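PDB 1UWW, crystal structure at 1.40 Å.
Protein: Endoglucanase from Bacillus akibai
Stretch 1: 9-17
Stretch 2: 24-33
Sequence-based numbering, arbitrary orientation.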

# COMPACT_ATOMS: atom_id res chain seq x y z
N VAL A 9 2.10 -28.22 -13.30
CA VAL A 9 1.31 -28.11 -14.53
C VAL A 9 0.16 -27.09 -14.41
O VAL A 9 -0.78 -27.25 -13.63
CB VAL A 9 0.74 -29.47 -14.98
CG1 VAL A 9 -0.19 -29.30 -16.21
CG2 VAL A 9 1.88 -30.47 -15.26
N HIS A 10 0.25 -26.06 -15.22
CA HIS A 10 -0.79 -25.05 -15.30
C HIS A 10 -1.75 -25.40 -16.40
O HIS A 10 -1.44 -26.20 -17.28
CB HIS A 10 -0.15 -23.72 -15.60
CG HIS A 10 0.93 -23.36 -14.65
ND1 HIS A 10 0.69 -23.04 -13.33
CD2 HIS A 10 2.28 -23.32 -14.80
CE1 HIS A 10 1.83 -22.76 -12.73
NE2 HIS A 10 2.81 -22.93 -13.60
N ASP A 11 -2.93 -24.80 -16.37
CA ASP A 11 -3.78 -24.78 -17.55
C ASP A 11 -3.08 -24.01 -18.70
O ASP A 11 -2.11 -23.28 -18.49
CB ASP A 11 -5.14 -24.14 -17.22
CG ASP A 11 -6.14 -25.12 -16.65
OD1 ASP A 11 -5.85 -26.34 -16.52
OD2 ASP A 11 -7.28 -24.79 -16.28
N PRO A 12 -3.55 -24.18 -19.94
CA PRO A 12 -2.89 -23.55 -21.09
C PRO A 12 -2.75 -22.02 -20.92
O PRO A 12 -3.71 -21.39 -20.44
CB PRO A 12 -3.81 -23.91 -22.26
CG PRO A 12 -4.48 -25.16 -21.83
CD PRO A 12 -4.72 -24.99 -20.36
N LYS A 13 -1.59 -21.46 -21.24
CA LYS A 13 -1.35 -20.02 -21.06
C LYS A 13 -2.22 -19.18 -21.98
O LYS A 13 -2.75 -18.14 -21.57
CB LYS A 13 0.13 -19.67 -21.25
CG LYS A 13 0.44 -18.20 -20.99
CD LYS A 13 1.93 -17.95 -21.02
CE LYS A 13 2.24 -16.52 -20.64
NZ LYS A 13 3.67 -16.42 -20.26
N GLY A 14 -2.39 -19.60 -23.23
CA GLY A 14 -3.16 -18.84 -24.19
C GLY A 14 -2.45 -17.56 -24.60
O GLY A 14 -1.27 -17.35 -24.32
N GLU A 15 -3.20 -16.70 -25.25
CA GLU A 15 -2.71 -15.42 -25.74
C GLU A 15 -3.21 -14.32 -24.84
O GLU A 15 -4.32 -14.40 -24.32
CB GLU A 15 -3.19 -15.19 -27.17
CG GLU A 15 -2.72 -16.26 -28.15
CD GLU A 15 -1.24 -16.16 -28.50
OE1 GLU A 15 -0.63 -15.07 -28.39
OE2 GLU A 15 -0.67 -17.20 -28.92
N ALA A 16 -2.41 -13.27 -24.68
CA ALA A 16 -2.75 -12.16 -23.82
C ALA A 16 -3.93 -11.40 -24.38
O ALA A 16 -3.88 -10.89 -25.50
CB ALA A 16 -1.55 -11.23 -23.63
N VAL A 17 -5.00 -11.36 -23.59
CA VAL A 17 -6.26 -10.71 -23.95
C VAL A 17 -6.71 -9.88 -22.75
O VAL A 17 -6.75 -10.38 -21.65
CB VAL A 17 -7.36 -11.78 -24.30
CG1 VAL A 17 -8.72 -11.14 -24.55
CG2 VAL A 17 -6.96 -12.61 -25.52
N ASP A 24 -12.21 -19.22 -22.39
CA ASP A 24 -11.74 -20.04 -23.52
C ASP A 24 -10.86 -21.21 -23.08
O ASP A 24 -10.11 -21.75 -23.88
CB ASP A 24 -10.98 -19.16 -24.54
CG ASP A 24 -9.71 -18.50 -23.95
OD1 ASP A 24 -9.36 -18.77 -22.78
OD2 ASP A 24 -9.00 -17.69 -24.59
N GLY A 25 -10.94 -21.59 -21.81
CA GLY A 25 -10.12 -22.66 -21.27
C GLY A 25 -8.65 -22.34 -21.09
O GLY A 25 -7.86 -23.24 -20.77
N THR A 26 -8.26 -21.06 -21.24
CA THR A 26 -6.88 -20.64 -21.04
C THR A 26 -6.75 -19.51 -20.03
O THR A 26 -7.72 -18.87 -19.65
CB THR A 26 -6.22 -20.12 -22.34
OG1 THR A 26 -6.62 -18.76 -22.61
CG2 THR A 26 -6.62 -20.93 -23.60
N ARG A 27 -5.49 -19.26 -19.65
CA ARG A 27 -5.10 -18.18 -18.74
C ARG A 27 -5.02 -16.83 -19.43
O ARG A 27 -4.65 -15.85 -18.79
CB ARG A 27 -3.78 -18.52 -18.07
CG ARG A 27 -3.81 -19.77 -17.24
CD ARG A 27 -2.48 -20.05 -16.58
NE ARG A 27 -1.54 -20.76 -17.44
CZ ARG A 27 -0.25 -20.52 -17.55
NH1 ARG A 27 0.33 -19.49 -16.97
NH2 ARG A 27 0.47 -21.33 -18.31
N GLN A 28 -5.34 -16.76 -20.71
CA GLN A 28 -5.33 -15.50 -21.47
C GLN A 28 -4.07 -14.65 -21.22
O GLN A 28 -4.12 -13.43 -21.07
CB GLN A 28 -6.61 -14.70 -21.27
CG GLN A 28 -7.85 -15.48 -21.74
CD GLN A 28 -9.06 -14.61 -21.93
OE1 GLN A 28 -9.57 -14.02 -20.99
NE2 GLN A 28 -9.53 -14.51 -23.18
N GLY A 29 -2.92 -15.31 -21.21
CA GLY A 29 -1.64 -14.65 -21.10
C GLY A 29 -1.11 -14.41 -19.70
O GLY A 29 -0.01 -13.87 -19.55
N TRP A 30 -1.89 -14.74 -18.67
CA TRP A 30 -1.48 -14.56 -17.27
C TRP A 30 -0.57 -15.68 -16.81
O TRP A 30 -0.82 -16.86 -17.10
CB TRP A 30 -2.72 -14.47 -16.38
CG TRP A 30 -3.45 -13.19 -16.56
CD1 TRP A 30 -4.42 -12.90 -17.48
CD2 TRP A 30 -3.23 -11.99 -15.83
NE1 TRP A 30 -4.83 -11.60 -17.34
CE2 TRP A 30 -4.09 -11.00 -16.35
CE3 TRP A 30 -2.36 -11.63 -14.80
CZ2 TRP A 30 -4.12 -9.70 -15.86
CZ3 TRP A 30 -2.39 -10.34 -14.31
CH2 TRP A 30 -3.27 -9.38 -14.84
N ASP A 31 0.44 -15.34 -16.04
CA ASP A 31 1.42 -16.29 -15.54
C ASP A 31 1.99 -15.77 -14.24
O ASP A 31 1.66 -14.66 -13.79
CB ASP A 31 2.53 -16.44 -16.57
CG ASP A 31 3.20 -17.78 -16.55
OD1 ASP A 31 3.01 -18.58 -15.61
OD2 ASP A 31 3.93 -18.15 -17.52
N TRP A 32 2.85 -16.55 -13.61
CA TRP A 32 3.59 -16.10 -12.44
C TRP A 32 4.74 -15.19 -12.85
O TRP A 32 5.49 -15.51 -13.78
CB TRP A 32 4.14 -17.27 -11.64
CG TRP A 32 3.12 -18.10 -10.98
CD1 TRP A 32 2.92 -19.45 -11.14
CD2 TRP A 32 2.12 -17.68 -10.02
NE1 TRP A 32 1.88 -19.88 -10.36
CE2 TRP A 32 1.37 -18.82 -9.65
CE3 TRP A 32 1.81 -16.45 -9.40
CZ2 TRP A 32 0.36 -18.77 -8.71
CZ3 TRP A 32 0.78 -16.42 -8.49
CH2 TRP A 32 0.08 -17.57 -8.14
N ALA A 33 4.93 -14.08 -12.14
CA ALA A 33 6.16 -13.31 -12.25
C ALA A 33 7.32 -14.17 -11.73
O ALA A 33 7.11 -15.01 -10.85
CB ALA A 33 6.06 -12.01 -11.46
O HOH W 1 -8.86 -24.83 -18.63
O HOH W 2 -6.18 -17.12 -25.20

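Two segments need not form a sheet to be joined by their backbones, as this endoglucanase illustrates. Stretch 1 has no regular secondary structure, yet it runs in register with the loop preceding the strand of stretch 2, Pro12 lying beside Thr26 and Gly14 beside Gln28. Arg27 N donates to Pro12 O (2.9 Å) and Gly29 N to Lys13 O (2.9 Å), while a weak bond from Val17 N to Gln28 O (3.4 Å) extends the series. A type I' turn from Arg27 to Trp30 presents these groups, closed by Trp30 N to Arg27 O at 3.0 Å. Glycine suits both tight points: a CB on Gly29 would lie 2.5 Å from Ala16 CA, and one on Gly14 would lie 2.3 Å from Thr26 OG1.

Among side chains, buried Arg27 is the organizer. Its NE donates to Asp11 O (2.8 Å), while His10 CB and Lys13 CB cover opposite faces of the guanidinium. Its NH1 forms a salt bridge with Asp31 OD1 (3.1 Å); Asp31 OD2 in turn meets Lys13 NZ at 3.3 Å, so one carboxylate serves two cations. The extended, all-t Lys13 side chain makes that reach possible. Water 1 adds a bridge, donating to Asp11 OD2 and Gly25 O, and the contact buries 713 Å² in all.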